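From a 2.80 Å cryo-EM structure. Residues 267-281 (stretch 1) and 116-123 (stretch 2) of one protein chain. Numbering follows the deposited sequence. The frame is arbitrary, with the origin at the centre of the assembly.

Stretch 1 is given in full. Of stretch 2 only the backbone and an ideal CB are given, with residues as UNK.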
# COMPACT_ATOMS: atom_id res chain seq x y z
N SER D 267 -74.62 -37.33 -15.93
CA SER D 267 -74.13 -36.18 -16.68
C SER D 267 -73.91 -35.02 -15.72
O SER D 267 -74.84 -34.60 -15.03
CB SER D 267 -75.10 -35.79 -17.79
OG SER D 267 -76.31 -35.30 -17.24
N LEU D 268 -72.69 -34.51 -15.69
CA LEU D 268 -72.32 -33.40 -14.84
C LEU D 268 -72.13 -32.13 -15.64
O LEU D 268 -71.66 -32.18 -16.78
CB LEU D 268 -71.03 -33.70 -14.07
CG LEU D 268 -71.19 -34.72 -12.95
CD1 LEU D 268 -69.86 -35.07 -12.34
CD2 LEU D 268 -72.10 -34.13 -11.92
N PRO D 269 -72.49 -30.98 -15.08
CA PRO D 269 -72.08 -29.71 -15.67
C PRO D 269 -70.58 -29.52 -15.52
O PRO D 269 -70.00 -29.89 -14.49
CB PRO D 269 -72.87 -28.67 -14.86
CG PRO D 269 -73.12 -29.33 -13.57
CD PRO D 269 -73.31 -30.78 -13.87
N PRO D 270 -69.91 -28.96 -16.53
CA PRO D 270 -68.45 -29.02 -16.58
C PRO D 270 -67.73 -28.03 -15.68
O PRO D 270 -66.50 -28.01 -15.71
CB PRO D 270 -68.16 -28.71 -18.06
CG PRO D 270 -69.28 -27.86 -18.48
CD PRO D 270 -70.48 -28.34 -17.74
N SER D 271 -68.43 -27.23 -14.87
CA SER D 271 -67.77 -26.16 -14.12
C SER D 271 -66.88 -26.68 -13.00
O SER D 271 -65.93 -25.99 -12.61
CB SER D 271 -68.81 -25.21 -13.54
OG SER D 271 -69.43 -24.46 -14.56
N ALA D 272 -67.16 -27.87 -12.47
CA ALA D 272 -66.29 -28.43 -11.44
C ALA D 272 -64.97 -28.90 -12.03
O ALA D 272 -63.95 -28.95 -11.34
CB ALA D 272 -67.00 -29.58 -10.73
N LEU D 273 -64.98 -29.26 -13.32
CA LEU D 273 -63.75 -29.71 -13.96
C LEU D 273 -62.94 -28.54 -14.48
O LEU D 273 -61.70 -28.56 -14.43
CB LEU D 273 -64.07 -30.68 -15.10
CG LEU D 273 -64.43 -32.14 -14.80
CD1 LEU D 273 -65.86 -32.30 -14.31
CD2 LEU D 273 -64.19 -32.98 -16.03
N ILE D 274 -63.61 -27.51 -14.99
CA ILE D 274 -62.90 -26.35 -15.55
C ILE D 274 -62.28 -25.52 -14.43
O ILE D 274 -61.22 -24.91 -14.60
CB ILE D 274 -63.86 -25.53 -16.44
CG1 ILE D 274 -64.41 -26.40 -17.56
CG2 ILE D 274 -63.15 -24.36 -17.07
CD1 ILE D 274 -63.35 -26.98 -18.47
N ALA D 275 -62.91 -25.52 -13.25
CA ALA D 275 -62.30 -24.89 -12.08
C ALA D 275 -61.04 -25.64 -11.65
O ALA D 275 -60.13 -25.05 -11.06
CB ALA D 275 -63.30 -24.82 -10.94
N GLY D 276 -60.98 -26.94 -11.94
CA GLY D 276 -59.75 -27.68 -11.71
C GLY D 276 -58.66 -27.32 -12.69
O GLY D 276 -57.50 -27.16 -12.30
N VAL D 277 -59.00 -27.17 -13.97
CA VAL D 277 -57.96 -26.97 -14.98
C VAL D 277 -57.47 -25.53 -15.00
O VAL D 277 -56.47 -25.23 -15.65
CB VAL D 277 -58.44 -27.41 -16.37
CG1 VAL D 277 -58.98 -28.83 -16.33
CG2 VAL D 277 -59.44 -26.43 -16.95
N TYR D 278 -58.17 -24.62 -14.31
CA TYR D 278 -57.61 -23.29 -14.12
C TYR D 278 -56.44 -23.35 -13.14
O TYR D 278 -55.41 -22.70 -13.35
CB TYR D 278 -58.65 -22.30 -13.62
CG TYR D 278 -59.64 -21.80 -14.65
CD1 TYR D 278 -59.62 -22.25 -15.96
CD2 TYR D 278 -60.54 -20.80 -14.32
CE1 TYR D 278 -60.53 -21.78 -16.88
CE2 TYR D 278 -61.43 -20.31 -15.24
CZ TYR D 278 -61.42 -20.80 -16.52
OH TYR D 278 -62.31 -20.31 -17.45
N GLY D 279 -56.59 -24.11 -12.06
CA GLY D 279 -55.51 -24.22 -11.10
C GLY D 279 -54.33 -25.00 -11.63
O GLY D 279 -53.19 -24.77 -11.22
N LYS D 280 -54.58 -25.94 -12.54
CA LYS D 280 -53.49 -26.67 -13.18
C LYS D 280 -52.73 -25.78 -14.15
O LYS D 280 -51.50 -25.83 -14.23
CB LYS D 280 -54.03 -27.90 -13.89
CG LYS D 280 -52.96 -28.79 -14.49
CD LYS D 280 -53.58 -29.90 -15.30
CE LYS D 280 -54.18 -30.97 -14.42
NZ LYS D 280 -54.67 -32.11 -15.22
N THR D 281 -53.45 -24.95 -14.91
CA THR D 281 -52.81 -24.10 -15.91
C THR D 281 -52.05 -22.96 -15.27
O THR D 281 -50.94 -22.61 -15.70
CB THR D 281 -53.87 -23.57 -16.88
OG1 THR D 281 -54.57 -24.68 -17.47
CG2 THR D 281 -53.25 -22.75 -17.99
N UNK D 116 -64.62 -34.90 -6.70
CA UNK D 116 -63.56 -35.84 -7.04
C UNK D 116 -62.98 -35.52 -8.41
O UNK D 116 -61.76 -35.60 -8.61
CB UNK D 116 -64.08 -37.28 -7.01
N UNK D 117 -63.81 -35.08 -9.34
CA UNK D 117 -63.29 -34.63 -10.63
C UNK D 117 -62.60 -33.28 -10.53
O UNK D 117 -61.85 -32.92 -11.44
CB UNK D 117 -64.42 -34.55 -11.66
N UNK D 118 -62.83 -32.52 -9.46
CA UNK D 118 -62.09 -31.28 -9.26
C UNK D 118 -60.66 -31.56 -8.84
O UNK D 118 -59.72 -30.95 -9.36
CB UNK D 118 -62.78 -30.40 -8.21
N UNK D 119 -60.46 -32.48 -7.89
CA UNK D 119 -59.11 -32.73 -7.40
C UNK D 119 -58.31 -33.60 -8.36
O UNK D 119 -57.08 -33.61 -8.32
CB UNK D 119 -59.16 -33.39 -6.02
N UNK D 120 -59.00 -34.35 -9.24
CA UNK D 120 -58.28 -35.10 -10.27
C UNK D 120 -57.75 -34.18 -11.36
O UNK D 120 -56.80 -34.55 -12.07
CB UNK D 120 -59.19 -36.17 -10.89
N UNK D 121 -58.34 -33.01 -11.53
CA UNK D 121 -57.95 -32.08 -12.58
C UNK D 121 -57.11 -30.92 -12.06
O UNK D 121 -56.90 -29.96 -12.80
CB UNK D 121 -59.20 -31.54 -13.28
N UNK D 122 -56.62 -31.00 -10.83
CA UNK D 122 -55.92 -29.88 -10.23
C UNK D 122 -56.70 -29.30 -9.07
O UNK D 122 -57.66 -28.56 -9.27
CB UNK D 122 -55.65 -28.80 -11.28
N UNK D 123 -56.29 -29.63 -7.85
CA UNK D 123 -57.04 -29.28 -6.66
C UNK D 123 -56.84 -27.84 -6.23
O UNK D 123 -56.38 -26.98 -6.98
CB UNK D 123 -56.65 -30.21 -5.51

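Stretch 2 ends a helix that runs at 20° to helix 271-281, in nearly the same direction, with the axes 7.7 Å apart at their closest. Position 116 has nothing of stretch 1 within 5.5 Å of its ideal CB, so the contact imposes no choice. The residue is Arg 116, whose side chain makes no contact with stretch 1.

At position 117 the CA-to-CB bond points toward stretch 1, and the ideal CB lies 3.8 Å from Leu 273 CD1, with the Leu 268 side chain farther along. Two leucines invite an aliphatic partner: leucine, isoleucine or methionine would suit. It is Leu 117, whose CD1 packs 3.7 Å from CD1 of Leu 268 and 3.8 Å from CD1 of Leu 273.

At position 118 the bond points sideways, with the ideal CB 3.6 Å from Ala 272 O. Ahead lie small residues, Ala 272, Ala 275 and Gly 276, which leave space beside their helix for a long or flat side chain; an aromatic or methionine could use it. Tyr 118 takes chi1 t, and its end comes nearer. The carbonyl oxygens of Ala 272 and Ala 275 meet the ring edge, where aromatic hydrogens carry slight positive charge: Ala 272 O is 3.4 Å from Tyr 118 CD1, Ala 275 O 3.5 Å from Tyr 118 CE1.

Position 119 points away, and stretch 1 sets no preference; it is Phe 119. Position 120 points sideways without reaching stretch 1, so many residues would serve; it is Gln 120.

Position 121 points toward stretch 1, its ideal CB 4.1 Å from both Leu 273 O and Val 277 CG1. Gly 276 clears the approach: an ideal CB there would sit 2.9 Å from the CB of 121. A compact side chain fits, apolar or small and polar. Asn 121 lays its amide beside Leu 273, ND2 being 3.4 Å from Leu 273 CG, while its OD1 is hydrogen-bonded elsewhere in the structure.

Position 122 has phi/psi of 113/102, where a CB would jam against the preceding carbonyl oxygen. It would also lie 2.7 Å from Gly 276 O, a clash, and 3.2 Å from Lys 280 CB. Both arguments call for glycine, and Gly 122 it is. Its CA comes within 4.7 Å of Gly 276 CA, and Gly 276 CA makes a CA-H...O contact of 3.3 Å with Gly 122 O.

At position 123 the ideal CB points away from stretch 1, with nothing of it within 5.5 Å, so stretch 1 sets no preference. The residue is Gly 123; the ideal CB of 123 would lie 2.7 Å from Phe 119 CD1, too close for the ring as it is placed.

Stretch 2 116-123: RLYFQNGG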
# COMPACT_ATOMS: atom_id res chain seq x y z
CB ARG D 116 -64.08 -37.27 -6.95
CG ARG D 116 -63.08 -38.31 -7.40
CD ARG D 116 -63.45 -39.71 -6.97
NE ARG D 116 -63.17 -39.90 -5.55
CZ ARG D 116 -63.51 -40.98 -4.86
NH1 ARG D 116 -63.21 -41.06 -3.57
NH2 ARG D 116 -64.15 -41.98 -5.45
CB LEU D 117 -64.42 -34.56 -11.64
CG LEU D 117 -65.03 -35.93 -11.93
CD1 LEU D 117 -66.22 -35.73 -12.80
CD2 LEU D 117 -64.01 -36.82 -12.60
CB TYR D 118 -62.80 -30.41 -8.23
CG TYR D 118 -62.02 -29.17 -7.84
CD1 TYR D 118 -61.87 -28.12 -8.73
CD2 TYR D 118 -61.43 -29.07 -6.59
CE1 TYR D 118 -61.15 -27.00 -8.37
CE2 TYR D 118 -60.71 -27.96 -6.24
CZ TYR D 118 -60.58 -26.92 -7.13
OH TYR D 118 -59.86 -25.81 -6.78
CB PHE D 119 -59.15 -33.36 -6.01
CG PHE D 119 -59.66 -32.44 -4.94
CD1 PHE D 119 -58.85 -31.43 -4.44
CD2 PHE D 119 -60.92 -32.61 -4.40
CE1 PHE D 119 -59.31 -30.59 -3.46
CE2 PHE D 119 -61.38 -31.77 -3.41
CZ PHE D 119 -60.57 -30.76 -2.94
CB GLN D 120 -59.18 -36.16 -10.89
CG GLN D 120 -59.44 -37.36 -10.01
CD GLN D 120 -60.38 -38.36 -10.64
OE1 GLN D 120 -60.85 -38.16 -11.76
NE2 GLN D 120 -60.67 -39.44 -9.93
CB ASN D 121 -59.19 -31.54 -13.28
CG ASN D 121 -59.86 -32.58 -14.14
OD1 ASN D 121 -59.21 -33.28 -14.90
ND2 ASN D 121 -61.17 -32.71 -14.01
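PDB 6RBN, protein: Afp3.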